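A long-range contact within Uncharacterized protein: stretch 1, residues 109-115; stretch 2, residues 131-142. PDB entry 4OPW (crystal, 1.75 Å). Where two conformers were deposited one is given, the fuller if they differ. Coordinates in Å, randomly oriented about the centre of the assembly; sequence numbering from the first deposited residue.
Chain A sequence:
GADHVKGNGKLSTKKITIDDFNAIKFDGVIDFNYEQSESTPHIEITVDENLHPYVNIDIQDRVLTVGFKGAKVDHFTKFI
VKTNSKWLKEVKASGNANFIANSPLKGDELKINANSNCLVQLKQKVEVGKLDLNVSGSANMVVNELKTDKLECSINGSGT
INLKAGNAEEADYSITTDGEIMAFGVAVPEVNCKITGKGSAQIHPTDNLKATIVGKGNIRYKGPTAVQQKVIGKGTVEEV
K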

# COMPACT_ATOMS: atom_id res chain seq x y z
N GLU A 109 3.87 13.12 -5.39
CA GLU A 109 4.36 11.91 -4.74
C GLU A 109 3.25 11.17 -4.02
O GLU A 109 2.37 11.80 -3.42
CB GLU A 109 5.46 12.27 -3.71
CG GLU A 109 6.78 12.74 -4.34
CD GLU A 109 7.93 13.05 -3.40
OE1 GLU A 109 8.07 12.37 -2.36
OE2 GLU A 109 8.73 13.96 -3.74
N LEU A 110 3.34 9.84 -4.02
CA LEU A 110 2.44 9.00 -3.26
C LEU A 110 3.29 7.94 -2.57
O LEU A 110 3.98 7.16 -3.22
CB LEU A 110 1.31 8.38 -4.09
CG LEU A 110 0.34 7.46 -3.32
CD1 LEU A 110 -0.31 8.18 -2.09
CD2 LEU A 110 -0.69 6.86 -4.25
N LYS A 111 3.27 7.97 -1.23
CA LYS A 111 4.01 7.01 -0.41
C LYS A 111 3.03 6.15 0.36
O LYS A 111 2.14 6.67 1.02
CB LYS A 111 4.97 7.76 0.54
CG LYS A 111 5.70 6.88 1.55
CD LYS A 111 6.81 7.65 2.28
CE LYS A 111 6.29 8.73 3.24
NZ LYS A 111 7.31 9.78 3.56
N ILE A 112 3.17 4.83 0.24
CA ILE A 112 2.31 3.90 0.95
C ILE A 112 3.14 2.92 1.76
O ILE A 112 4.06 2.29 1.21
CB ILE A 112 1.36 3.15 -0.02
CG1 ILE A 112 0.54 4.19 -0.85
CG2 ILE A 112 0.41 2.18 0.76
CD1 ILE A 112 -0.42 3.62 -1.79
N ASN A 113 2.84 2.81 3.06
CA ASN A 113 3.48 1.86 3.97
C ASN A 113 2.41 0.91 4.48
O ASN A 113 1.50 1.35 5.19
CB ASN A 113 4.19 2.59 5.13
CG ASN A 113 5.31 3.52 4.71
OD1 ASN A 113 5.87 3.43 3.62
ND2 ASN A 113 5.68 4.43 5.61
N ALA A 114 2.48 -0.36 4.06
CA ALA A 114 1.48 -1.37 4.41
C ALA A 114 2.15 -2.39 5.31
O ALA A 114 3.16 -3.00 4.93
CB ALA A 114 0.93 -2.02 3.13
N ASN A 115 1.64 -2.49 6.54
CA ASN A 115 2.23 -3.38 7.54
C ASN A 115 1.24 -4.38 8.08
O ASN A 115 0.04 -4.32 7.78
CB ASN A 115 2.76 -2.52 8.70
CG ASN A 115 3.69 -1.40 8.28
OD1 ASN A 115 3.43 -0.22 8.55
ND2 ASN A 115 4.74 -1.75 7.56
N LEU A 131 6.40 7.17 -6.91
CA LEU A 131 5.52 6.19 -6.23
C LEU A 131 6.40 5.35 -5.35
O LEU A 131 7.31 4.67 -5.83
CB LEU A 131 4.73 5.35 -7.25
CG LEU A 131 3.64 4.40 -6.70
CD1 LEU A 131 2.54 5.16 -5.90
CD2 LEU A 131 2.99 3.61 -7.84
N ASP A 132 6.19 5.45 -4.04
CA ASP A 132 7.03 4.80 -3.05
C ASP A 132 6.21 3.82 -2.22
O ASP A 132 5.47 4.22 -1.31
CB ASP A 132 7.70 5.90 -2.20
CG ASP A 132 8.58 5.44 -1.06
OD1 ASP A 132 8.84 4.23 -0.96
OD2 ASP A 132 9.01 6.30 -0.27
N LEU A 133 6.37 2.52 -2.52
CA LEU A 133 5.60 1.45 -1.92
C LEU A 133 6.44 0.59 -1.02
O LEU A 133 7.52 0.13 -1.40
CB LEU A 133 4.97 0.59 -3.02
CG LEU A 133 4.23 1.36 -4.15
CD1 LEU A 133 3.72 0.40 -5.21
CD2 LEU A 133 3.07 2.19 -3.59
N ASN A 134 5.95 0.38 0.21
CA ASN A 134 6.65 -0.39 1.22
C ASN A 134 5.72 -1.37 1.88
O ASN A 134 4.62 -0.99 2.31
CB ASN A 134 7.24 0.55 2.28
CG ASN A 134 8.13 1.62 1.68
OD1 ASN A 134 9.31 1.39 1.49
ND2 ASN A 134 7.55 2.77 1.29
N VAL A 135 6.13 -2.64 1.92
CA VAL A 135 5.33 -3.68 2.55
C VAL A 135 6.17 -4.40 3.61
O VAL A 135 7.37 -4.63 3.42
CB VAL A 135 4.78 -4.67 1.47
CG1 VAL A 135 4.50 -6.06 2.05
CG2 VAL A 135 3.53 -4.10 0.79
N SER A 136 5.51 -4.78 4.73
CA SER A 136 6.15 -5.61 5.75
C SER A 136 5.07 -6.40 6.48
O SER A 136 3.88 -6.16 6.24
CB SER A 136 6.99 -4.78 6.71
OG SER A 136 6.19 -4.03 7.61
N GLY A 137 5.48 -7.35 7.32
CA GLY A 137 4.57 -8.14 8.16
C GLY A 137 3.46 -8.83 7.40
O GLY A 137 2.32 -8.86 7.87
N SER A 138 3.79 -9.41 6.23
CA SER A 138 2.89 -10.20 5.38
C SER A 138 1.72 -9.38 4.84
O SER A 138 0.70 -9.98 4.44
CB SER A 138 2.38 -11.45 6.10
OG SER A 138 3.44 -12.26 6.57
N ALA A 139 1.87 -8.04 4.76
CA ALA A 139 0.87 -7.21 4.12
C ALA A 139 0.93 -7.45 2.59
O ALA A 139 1.89 -8.04 2.08
CB ALA A 139 1.10 -5.73 4.45
N ASN A 140 -0.14 -7.07 1.88
CA ASN A 140 -0.23 -7.26 0.44
C ASN A 140 -0.70 -6.00 -0.24
O ASN A 140 -1.58 -5.30 0.28
CB ASN A 140 -1.18 -8.42 0.12
CG ASN A 140 -0.69 -9.75 0.63
OD1 ASN A 140 0.26 -10.33 0.11
ND2 ASN A 140 -1.28 -10.24 1.71
N MSE A 141 -0.14 -5.72 -1.41
CA MSE A 141 -0.56 -4.55 -2.14
C MSE A 141 -0.85 -4.90 -3.59
O MSE A 141 -0.11 -5.69 -4.19
CB MSE A 141 0.49 -3.45 -2.06
CG MSE A 141 -0.06 -2.11 -2.44
SE MSE A 141 1.44 -0.90 -2.23
CE MSE A 141 1.79 -0.94 -0.59
N VAL A 142 -1.95 -4.37 -4.14
CA VAL A 142 -2.32 -4.58 -5.53
C VAL A 142 -2.54 -3.22 -6.18
O VAL A 142 -3.42 -2.47 -5.75
CB VAL A 142 -3.55 -5.51 -5.73
CG1 VAL A 142 -3.83 -5.74 -7.22
CG2 VAL A 142 -3.38 -6.85 -5.00

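Strand 109-114 runs parallel to the strand that carries Leu131 to Val135, their axes 4.8 Å apart and inclined by 5°. The ladder alternates: Asp132 N donates to Leu110 O (2.9 Å, 175°), Ile112 N to Asp132 O (2.8 Å), Asn134 N to Ile112 O (2.9 Å), Ala114 N to Asn134 O (2.8 Å) and Ser136 N to Ala114 O (3.0 Å). The register pairs Leu110 with Leu131, Ile112 with Leu133 and Ala114 with Val135 on one face, and Lys111 with Asp132 and Asn113 with Asn134 on the other.

On the apolar face, Leu110 and Leu131 share the t,p rotamer, and Leu110 CB meets Leu131 CD1 at 3.9 Å. Ile112 and Leu133 are both m,t; the latter's CD2 lies 4.1 Å from Ile112 CB. After the type I' turn from Ser136 to Ala139, selenomethionine Met141 (t,t,m) brings its CE to 3.7 Å from Ile112 CG2 and 4.0 Å from Ala114 CB. Ala114 CB is also 3.9 Å from Ala139 CB, a close approach between two small side chains.

The other face is polar. Asp132 chi1 is t and Asn134 chi1 is m, an arrangement in which Asn134 ND2 donates to Asp132 OD1 (3.0 Å, 148°) along the strand. Beyond the ladder, Asn115, with chi1 m and chi2 122°, directs ND2 to Ser136 OG (2.7 Å, 141°), Ser136 being p.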